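Local coordinates for protein translation factor SUI1 homolog (Pyrococcus horikoshii, PDB 5ZCY) that probably acts as a translation initiation factor of the SUI1 family, with a likely role in binding mRNA as protein synthesis starts, at residues 23-27 against 38-44; 56-61 against 85-89; 79-83 against 95-99. One frame throughout, in Å; residues are numbered along the deposited sequence.

Overall arrangement
The three contacts show how a small alpha/beta fold joins its sheet and two helices. Contact 1 pairs strands 24-30 and 36-41 inside the mixed sheet, contact 2 brings helices 50-61 and 82-88 together, and contact 3 packs the start of helix 82-88 on the last strand, 96-98, the sheet neighbour of strand 24-30. Contact 1 is complete before the others open, whereas the segments of contacts 2 and 3 alternate. Centres lie about 9 Å apart for contacts 1 and 3, 14 Å for contacts 1 and 2, and 12 Å for contacts 2 and 3. A K25-E97 salt bridge ties contact 1 to contact 3; L57 on I40 and L86 on I96 share one apolar interior.

Contact 1: residues 23-27 against 38-44; sequences RIKVY and TIIEGID
K25 and E41 form a hydrogen-bonded antiparallel pair, as do Y27 and I39, with the non-hydrogen-bonded pair V26 and I40 between them. The axes of strands 24-27 and 38-41 approach to 4.7 Å, with their directions 169° apart. Four backbone hydrogen bonds join the two pairs, among them I39 N to Y27 O at 2.8 Å. Where the pairing ends, G42 CA makes a CA-H...O contact with R23 O; a side chain at G42 would collide with that same oxygen.

The side chains divide between a mixed face, with K25, Y27, I39 and E41, and an apolar face turned to helix 50-61. On the first, the Y27 ring lies across I39, whose CB sits over the ring face, 3.9 Å from the centroid, in a CH-pi contact. With CG of Y27 set between the backbone N and the carbonyl carbon (chi1 57°), the ring leans over the neighbouring strand, and its hydroxyl meets E41. The bond from Y27 OH to E41 OE1 is very short, 2.5 Å, with the carboxylate at the ring edge and its plane turned 57° from the ring. R71 adds a weak hydrogen bond to that hydroxyl and a long, weak ion pair to E41. K25 turns its amino group away, to a salt bridge with E97.

On the apolar face, I24 and I40 run alongside each other, their CG2 methyls 3.8 Å apart, and V26 CG1 and T38 CG2 form a close-packed methyl pair at 3.5 Å. L57 covers I40. Strands 24-30 and 36-41, consecutive in the chain and paired antiparallel, form a beta hairpin in the sheet of the alpha/beta SUI1 fold.

Contact 2: residues 56-61 against 85-89; sequences KLKAKL and LLAEL. With NO3 (nitrate ion), chain B.
A single salt bridge, K60 with E88, spans a largely leucine-lined meeting of helix 50-61 with the end of helix 82-88. K60 NZ reaches E88 OE1 at 2.8 Å, on the anti side of the carboxylate and 32° out of its plane. The two side chains overlap head to flank, K60 running out extended from a CG anti to its carbonyl carbon (chi1 -67°), which carries NZ across the gap. Its ammonium also lies near L85 O, although the angle there is too poor for a hydrogen bond, and its CD rests against L85 CD2 at 3.8 Å. An alanine in place of K60 is likely to leave the E88 carboxylate without its partner across the helices and to uncover the flank of L85.

Beneath the salt bridge, L85 points at helix 50-61 and is held by both L57 and L61. L57 CD2 touches L85 CB at 3.9 Å, while L61 CD2 meets L85 CD1 at 3.7 Å from the next turn of the same helix. At the other end, L89 CD2 packs on the aliphatic part of K56, 3.8 Å from its CD. The K56 ammonium goes beyond L89 to a nitrate ion, probably from the crystallisation liquor: NZ donates to O1 at 3.0 Å and more weakly to O3.

On the sheet side the leucines meet the strands: L57 faces strand 36-41, L61 touches L74 of strand 71-75, and L86 packs on F91 and on I96 of strand 96-98.

Contact 3: residues 79-83 against 95-99; sequences RDRIK and LIEVE
R79 touches the last strand with both its aliphatic stem and its charged head. Its CB lies 3.6 Å from V98 CG1, and CG and CD run on past the same methyl toward the end of the chain. There NH1 donates to E99 OXT at 3.0 Å, with an angle of 154° at the hydrogen, in a salt bridge that lies near the guanidinium plane. The acceptor is thus the C-terminal carboxylate itself rather than the glutamate side chain. The bend at CG-CD (chi3 -71°) turns the head to this edge. A water held at 2.6 Å by E99 O makes a weak bond to NH1, while NH2 forms a second salt bridge with D77, so the arginine bridges the chain terminus and D77, two residues ahead of it in the chain.

I82, at the start of helix 82-88, comes next in touching the strand: its CG2 packs on V98 CG2 at 3.7 Å, and it also covers V26. Here the SUI1 fold brings helix and sheet together, since strand 96-98 lies parallel to strand 24-30 at one edge of the mixed sheet, and the helix begins over the apolar side chains of both. I96 and V98 point to the helix side, whereas E97 points away from it.

K83 reaches across the strand. Its CG lies 3.9 Å from I96 CG2 as the two side chains pass in opposite directions, and farther out CE rests 3.6 Å from V98 CG2. The ammonium reaches the backbone through one water, which accepts from K83 NZ at 2.9 Å and donates to I96 O.

Contact 1: residues 23-27 against 38-44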
loop_
_atom_site.group_PDB
_atom_site.type_symbol
_atom_site.label_atom_id
_atom_site.label_comp_id
_atom_site.label_asym_id
_atom_site.label_seq_id
_atom_site.Cartn_x
_atom_site.Cartn_y
_atom_site.Cartn_z
ATOM N N ARG A 23 4.212 11.270 -0.722
ATOM C CA ARG A 23 4.506 10.737 0.526
ATOM C C ARG A 23 4.026 9.276 0.536
ATOM O O ARG A 23 4.634 8.611 1.367
ATOM C CB ARG A 23 3.879 11.574 1.700
ATOM C CG ARG A 23 2.451 12.081 1.515
ATOM C CD ARG A 23 1.826 12.765 2.738
ATOM N NE ARG A 23 1.567 11.807 3.816
ATOM C CZ ARG A 23 0.684 10.802 3.779
ATOM N NH1 ARG A 23 -0.099 10.592 2.737
ATOM N NH2 ARG A 23 0.547 10.001 4.825
ATOM N N ILE A 24 2.980 8.831 -0.223
ATOM C CA ILE A 24 2.640 7.381 -0.109
ATOM C C ILE A 24 3.466 6.640 -1.175
ATOM O O ILE A 24 3.203 6.840 -2.319
ATOM C CB ILE A 24 1.168 7.093 -0.234
ATOM C CG1 ILE A 24 0.446 7.830 0.941
ATOM C CG2 ILE A 24 0.863 5.629 -0.178
ATOM C CD1 ILE A 24 -1.027 7.890 0.704
ATOM N N LYS A 25 4.436 5.829 -0.795
ATOM C CA LYS A 25 5.281 5.112 -1.667
ATOM C C LYS A 25 4.828 3.673 -1.750
ATOM O O LYS A 25 4.594 3.067 -0.732
ATOM C CB LYS A 25 6.709 5.118 -1.180
ATOM C CG LYS A 25 7.350 6.449 -0.926
ATOM C CD LYS A 25 7.352 7.202 -2.182
ATOM C CE LYS A 25 8.340 8.385 -2.110
ATOM N NZ LYS A 25 8.057 9.376 -3.175
ATOM N N VAL A 26 4.816 3.139 -2.949
ATOM C CA VAL A 26 4.421 1.762 -3.183
ATOM C C VAL A 26 5.566 1.125 -3.957
ATOM O O VAL A 26 5.899 1.604 -5.063
ATOM C CB VAL A 26 3.125 1.592 -3.920
ATOM C CG1 VAL A 26 2.760 0.104 -4.099
ATOM C CG2 VAL A 26 1.993 2.360 -3.272
ATOM N N TYR A 27 6.102 0.032 -3.457
ATOM C CA TYR A 27 7.274 -0.573 -4.132
ATOM C C TYR A 27 7.278 -2.057 -3.870
ATOM O O TYR A 27 6.523 -2.503 -3.063
ATOM C CB TYR A 27 8.536 0.066 -3.656
ATOM C CG TYR A 27 8.856 0.069 -2.190
ATOM C CD1 TYR A 27 8.415 1.069 -1.373
ATOM C CD2 TYR A 27 9.624 -0.948 -1.579
ATOM C CE1 TYR A 27 8.702 1.121 0.008
ATOM C CE2 TYR A 27 9.859 -0.926 -0.235
ATOM C CZ TYR A 27 9.450 0.116 0.570
ATOM O OH TYR A 27 9.671 0.246 1.913
ATOM N N THR A 38 4.275 -6.425 -2.199
ATOM C CA THR A 38 4.054 -4.999 -2.409
ATOM C C THR A 38 4.073 -4.291 -1.055
ATOM O O THR A 38 3.331 -4.740 -0.144
ATOM C CB THR A 38 2.755 -4.736 -3.082
ATOM O OG1 THR A 38 2.689 -5.382 -4.332
ATOM C CG2 THR A 38 2.425 -3.257 -3.319
ATOM N N ILE A 39 4.891 -3.254 -0.916
ATOM C CA ILE A 39 5.000 -2.494 0.292
ATOM C C ILE A 39 4.369 -1.156 0.041
ATOM O O ILE A 39 4.584 -0.505 -0.976
ATOM C CB ILE A 39 6.482 -2.247 0.693
ATOM C CG1 ILE A 39 7.301 -3.541 0.660
ATOM C CG2 ILE A 39 6.597 -1.457 1.975
ATOM C CD1 ILE A 39 6.761 -4.589 1.577
ATOM N N ILE A 40 3.497 -0.771 1.012
ATOM C CA ILE A 40 2.906 0.637 0.992
ATOM C C ILE A 40 3.434 1.338 2.271
ATOM O O ILE A 40 3.144 0.880 3.414
ATOM C CB ILE A 40 1.362 0.590 1.017
ATOM C CG1 ILE A 40 0.856 -0.220 -0.155
ATOM C CG2 ILE A 40 0.825 1.989 1.007
ATOM C CD1 ILE A 40 -0.550 -0.742 0.114
ATOM N N GLU A 41 4.182 2.376 2.017
ATOM C CA GLU A 41 4.823 3.147 3.114
ATOM C C GLU A 41 4.416 4.563 2.992
ATOM O O GLU A 41 4.086 5.097 1.957
ATOM C CB GLU A 41 6.379 3.040 2.953
ATOM C CG GLU A 41 7.363 3.392 4.008
ATOM C CD GLU A 41 8.722 2.969 3.376
ATOM O OE1 GLU A 41 9.158 1.898 3.654
ATOM O OE2 GLU A 41 9.229 3.687 2.449
ATOM N N GLY A 42 4.195 5.237 4.110
ATOM C CA GLY A 42 3.854 6.656 4.097
ATOM C C GLY A 42 2.467 7.058 4.499
ATOM O O GLY A 42 2.140 8.266 4.677
ATOM N N ILE A 43 1.584 6.088 4.661
ATOM C CA ILE A 43 0.286 6.374 5.245
ATOM C C ILE A 43 0.512 6.655 6.733
ATOM O O ILE A 43 1.189 5.891 7.403
ATOM C CB ILE A 43 -0.668 5.237 5.048
ATOM C CG1 ILE A 43 -1.024 5.078 3.584
ATOM C CG2 ILE A 43 -1.987 5.479 5.828
ATOM C CD1 ILE A 43 -1.766 3.797 3.231
ATOM N N ASP A 44 -0.065 7.736 7.250
ATOM C CA ASP A 44 0.204 8.203 8.615
ATOM C C ASP A 44 -0.414 7.168 9.601
ATOM O O ASP A 44 -1.658 7.027 9.721
ATOM C CB ASP A 44 -0.469 9.553 8.746
ATOM C CG ASP A 44 -0.240 10.213 10.082
ATOM O OD1 ASP A 44 0.005 9.528 11.073
ATOM O OD2 ASP A 44 -0.235 11.485 10.064
#

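Contact 2: residues 56-61 against 85-89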
loop_
_atom_site.group_PDB
_atom_site.type_symbol
_atom_site.label_atom_id
_atom_site.label_comp_id
_atom_site.label_asym_id
_atom_site.label_seq_id
_atom_site.Cartn_x
_atom_site.Cartn_y
_atom_site.Cartn_z
ATOM N N LYS A 56 -8.709 -4.432 4.213
ATOM C CA LYS A 56 -9.528 -4.035 3.142
ATOM C C LYS A 56 -8.822 -4.379 1.806
ATOM O O LYS A 56 -9.433 -4.829 0.868
ATOM C CB LYS A 56 -9.920 -2.585 3.171
ATOM C CG LYS A 56 -10.898 -2.283 4.320
ATOM C CD LYS A 56 -11.277 -0.871 4.252
ATOM C CE LYS A 56 -12.212 -0.513 5.471
ATOM N NZ LYS A 56 -12.539 0.907 5.236
ATOM N N LEU A 57 -7.542 -4.042 1.722
ATOM C CA LEU A 57 -6.855 -4.291 0.444
ATOM C C LEU A 57 -6.711 -5.777 0.266
ATOM O O LEU A 57 -6.859 -6.193 -0.939
ATOM C CB LEU A 57 -5.462 -3.633 0.583
ATOM C CG LEU A 57 -5.450 -2.134 0.521
ATOM C CD1 LEU A 57 -4.027 -1.639 0.843
ATOM C CD2 LEU A 57 -5.983 -1.470 -0.714
ATOM N N LYS A 58 -6.414 -6.544 1.277
ATOM C CA LYS A 58 -6.296 -8.066 1.267
ATOM C C LYS A 58 -7.612 -8.647 0.740
ATOM O O LYS A 58 -7.600 -9.592 -0.066
ATOM C CB LYS A 58 -5.931 -8.701 2.612
ATOM C CG LYS A 58 -4.456 -8.460 3.011
ATOM C CD LYS A 58 -4.168 -8.697 4.480
ATOM C CE LYS A 58 -4.354 -10.164 4.883
ATOM N NZ LYS A 58 -4.076 -10.260 6.337
ATOM N N ALA A 59 -8.715 -8.109 1.176
ATOM C CA ALA A 59 -10.016 -8.632 0.744
ATOM C C ALA A 59 -10.277 -8.282 -0.675
ATOM O O ALA A 59 -10.734 -9.183 -1.440
ATOM C CB ALA A 59 -11.112 -8.100 1.678
ATOM N N LYS A 60 -9.963 -7.068 -1.148
ATOM C CA LYS A 60 -10.181 -6.658 -2.469
ATOM C C LYS A 60 -9.351 -7.480 -3.469
ATOM O O LYS A 60 -9.837 -7.844 -4.528
ATOM C CB LYS A 60 -9.911 -5.171 -2.724
ATOM C CG LYS A 60 -10.865 -4.164 -2.048
ATOM C CD LYS A 60 -10.144 -2.821 -1.873
ATOM C CE LYS A 60 -11.038 -1.586 -1.742
ATOM N NZ LYS A 60 -10.245 -0.414 -2.215
ATOM N N LEU A 61 -8.105 -7.808 -3.078
ATOM C CA LEU A 61 -7.175 -8.518 -3.969
ATOM C C LEU A 61 -7.180 -10.037 -3.691
ATOM O O LEU A 61 -6.418 -10.762 -4.406
ATOM C CB LEU A 61 -5.784 -7.916 -3.704
ATOM C CG LEU A 61 -5.530 -6.526 -4.115
ATOM C CD1 LEU A 61 -4.327 -5.897 -3.477
ATOM C CD2 LEU A 61 -5.490 -6.355 -5.689
ATOM N N LEU A 85 -7.143 1.321 -5.882
ATOM C CA LEU A 85 -7.665 0.784 -4.660
ATOM C C LEU A 85 -7.501 1.776 -3.531
ATOM O O LEU A 85 -8.391 1.887 -2.672
ATOM C CB LEU A 85 -7.007 -0.532 -4.337
ATOM C CG LEU A 85 -7.255 -1.724 -5.294
ATOM C CD1 LEU A 85 -6.381 -2.890 -4.908
ATOM C CD2 LEU A 85 -8.737 -2.066 -5.375
ATOM N N LEU A 86 -6.379 2.473 -3.466
ATOM C CA LEU A 86 -6.232 3.497 -2.408
ATOM C C LEU A 86 -7.159 4.661 -2.641
ATOM O O LEU A 86 -7.674 5.240 -1.628
ATOM C CB LEU A 86 -4.787 3.951 -2.286
ATOM C CG LEU A 86 -3.861 2.869 -1.709
ATOM C CD1 LEU A 86 -2.369 3.303 -1.745
ATOM C CD2 LEU A 86 -4.207 2.528 -0.283
ATOM N N ALA A 87 -7.440 4.981 -3.881
ATOM C CA ALA A 87 -8.478 6.048 -4.154
ATOM C C ALA A 87 -9.801 5.608 -3.750
ATOM O O ALA A 87 -10.577 6.523 -3.239
ATOM C CB ALA A 87 -8.439 6.387 -5.641
ATOM N N GLU A 88 -10.168 4.334 -3.769
ATOM C CA GLU A 88 -11.463 3.827 -3.249
ATOM C C GLU A 88 -11.514 4.091 -1.753
ATOM O O GLU A 88 -12.622 4.201 -1.139
ATOM C CB GLU A 88 -11.716 2.344 -3.553
ATOM C CG GLU A 88 -11.991 2.078 -5.010
ATOM C CD GLU A 88 -12.009 0.594 -5.335
ATOM O OE1 GLU A 88 -11.947 -0.297 -4.462
ATOM O OE2 GLU A 88 -12.112 0.340 -6.541
ATOM N N LEU A 89 -10.355 4.137 -1.095
ATOM C CA LEU A 89 -10.253 4.442 0.321
ATOM C C LEU A 89 -9.969 5.918 0.593
ATOM O O LEU A 89 -9.526 6.239 1.686
ATOM C CB LEU A 89 -9.166 3.515 1.000
ATOM C CG LEU A 89 -9.439 2.009 0.803
ATOM C CD1 LEU A 89 -8.315 1.273 1.519
ATOM C CD2 LEU A 89 -10.807 1.549 1.324
HETATM N N NO3 B . -9.701 2.739 6.167
HETATM O O1 NO3 B . -10.160 2.715 5.136
HETATM O O2 NO3 B . -8.923 3.748 6.771
HETATM O O3 NO3 B . -9.778 1.567 6.843
#

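Contact 3: residues 79-83 against 95-99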
loop_
_atom_site.group_PDB
_atom_site.type_symbol
_atom_site.label_atom_id
_atom_site.label_comp_id
_atom_site.label_asym_id
_atom_site.label_seq_id
_atom_site.Cartn_x
_atom_site.Cartn_y
_atom_site.Cartn_z
ATOM N N ARG A 79 1.047 -3.269 -7.928
ATOM C CA ARG A 79 1.250 -1.945 -8.437
ATOM C C ARG A 79 0.275 -1.609 -9.536
ATOM O O ARG A 79 -0.004 -0.413 -9.715
ATOM C CB ARG A 79 2.695 -1.752 -8.890
ATOM C CG ARG A 79 3.703 -1.835 -7.749
ATOM C CD ARG A 79 5.098 -1.668 -8.262
ATOM N NE ARG A 79 5.494 -2.845 -9.029
ATOM C CZ ARG A 79 6.587 -2.884 -9.755
ATOM N NH1 ARG A 79 7.385 -1.883 -9.817
ATOM N NH2 ARG A 79 6.843 -3.991 -10.446
ATOM N N ASP A 80 -0.231 -2.592 -10.260
ATOM C CA ASP A 80 -1.145 -2.294 -11.377
ATOM C C ASP A 80 -2.460 -1.685 -10.868
ATOM O O ASP A 80 -3.067 -0.927 -11.659
ATOM C CB ASP A 80 -1.442 -3.571 -12.131
ATOM C CG ASP A 80 -1.775 -4.740 -11.286
ATOM O OD1 ASP A 80 -1.815 -4.748 -10.052
ATOM O OD2 ASP A 80 -2.223 -5.765 -11.846
ATOM N N ARG A 81 -2.887 -2.021 -9.673
ATOM C CA ARG A 81 -4.209 -1.657 -9.213
ATOM C C ARG A 81 -4.117 -0.747 -7.956
ATOM O O ARG A 81 -5.184 -0.261 -7.544
ATOM C CB ARG A 81 -5.032 -2.820 -8.822
ATOM C CG ARG A 81 -5.354 -3.693 -10.033
ATOM C CD ARG A 81 -6.090 -4.937 -9.640
ATOM N NE ARG A 81 -7.398 -4.630 -9.061
ATOM C CZ ARG A 81 -8.178 -5.507 -8.395
ATOM N NH1 ARG A 81 -7.819 -6.767 -8.187
ATOM N NH2 ARG A 81 -9.308 -5.069 -7.894
ATOM N N ILE A 82 -2.973 -0.485 -7.356
ATOM C CA ILE A 82 -2.910 0.101 -6.028
ATOM C C ILE A 82 -3.402 1.533 -6.010
ATOM O O ILE A 82 -4.019 1.910 -4.998
ATOM C CB ILE A 82 -1.473 -0.005 -5.439
ATOM C CG1 ILE A 82 -1.464 0.235 -3.923
ATOM C CG2 ILE A 82 -0.502 0.900 -6.173
ATOM C CD1 ILE A 82 -2.356 -0.628 -3.140
ATOM N N LYS A 83 -3.177 2.326 -7.043
ATOM C CA LYS A 83 -3.668 3.732 -7.013
ATOM C C LYS A 83 -5.180 3.726 -7.004
ATOM O O LYS A 83 -5.788 4.485 -6.215
ATOM C CB LYS A 83 -3.120 4.590 -8.142
ATOM C CG LYS A 83 -1.674 4.873 -8.008
ATOM C CD LYS A 83 -1.183 6.018 -8.955
ATOM C CE LYS A 83 0.298 6.154 -8.935
ATOM N NZ LYS A 83 0.799 7.224 -9.836
ATOM N N LEU A 95 -0.657 11.869 -4.175
ATOM C CA LEU A 95 0.256 11.610 -3.132
ATOM C C LEU A 95 0.921 10.220 -3.289
ATOM O O LEU A 95 1.841 9.986 -2.559
ATOM C CB LEU A 95 -0.434 11.552 -1.800
ATOM C CG LEU A 95 -1.050 12.839 -1.273
ATOM C CD1 LEU A 95 -1.817 12.413 -0.009
ATOM C CD2 LEU A 95 0.030 13.863 -0.976
ATOM N N ILE A 96 0.424 9.448 -4.262
ATOM C CA ILE A 96 0.880 8.028 -4.385
ATOM C C ILE A 96 1.953 7.877 -5.439
ATOM O O ILE A 96 1.663 8.247 -6.594
ATOM C CB ILE A 96 -0.281 7.144 -4.696
ATOM C CG1 ILE A 96 -1.395 7.210 -3.589
ATOM C CG2 ILE A 96 0.182 5.651 -4.693
ATOM C CD1 ILE A 96 -2.683 6.630 -3.992
ATOM N N GLU A 97 3.128 7.474 -5.054
ATOM C CA GLU A 97 4.254 7.208 -6.013
ATOM C C GLU A 97 4.361 5.685 -6.113
ATOM O O GLU A 97 4.776 5.058 -5.130
ATOM C CB GLU A 97 5.582 7.821 -5.639
ATOM C CG GLU A 97 6.631 7.405 -6.781
ATOM C CD GLU A 97 8.091 7.828 -6.586
ATOM O OE1 GLU A 97 8.531 8.048 -5.414
ATOM O OE2 GLU A 97 8.869 7.759 -7.642
ATOM N N VAL A 98 4.123 5.153 -7.288
ATOM C CA VAL A 98 4.342 3.699 -7.529
ATOM C C VAL A 98 5.753 3.566 -8.119
ATOM O O VAL A 98 6.032 4.084 -9.180
ATOM C CB VAL A 98 3.270 3.143 -8.405
ATOM C CG1 VAL A 98 3.635 1.744 -8.930
ATOM C CG2 VAL A 98 1.917 3.220 -7.724
ATOM N N GLU A 99 6.615 2.890 -7.426
ATOM C CA GLU A 99 8.029 2.815 -7.796
ATOM C C GLU A 99 8.308 1.414 -8.316
ATOM O O GLU A 99 9.418 1.236 -8.933
ATOM C CB GLU A 99 8.947 2.973 -6.545
ATOM C CG GLU A 99 8.760 4.146 -5.617
ATOM C CD GLU A 99 9.625 3.972 -4.314
ATOM O OE1 GLU A 99 10.667 3.272 -4.258
ATOM O OE2 GLU A 99 9.261 4.497 -3.281
ATOM O OXT GLU A 99 7.609 0.453 -7.977
HETATM O O HOH W 1 9.669 0.089 -11.260
HETATM O O HOH W 2 0.490 9.877 -8.618
#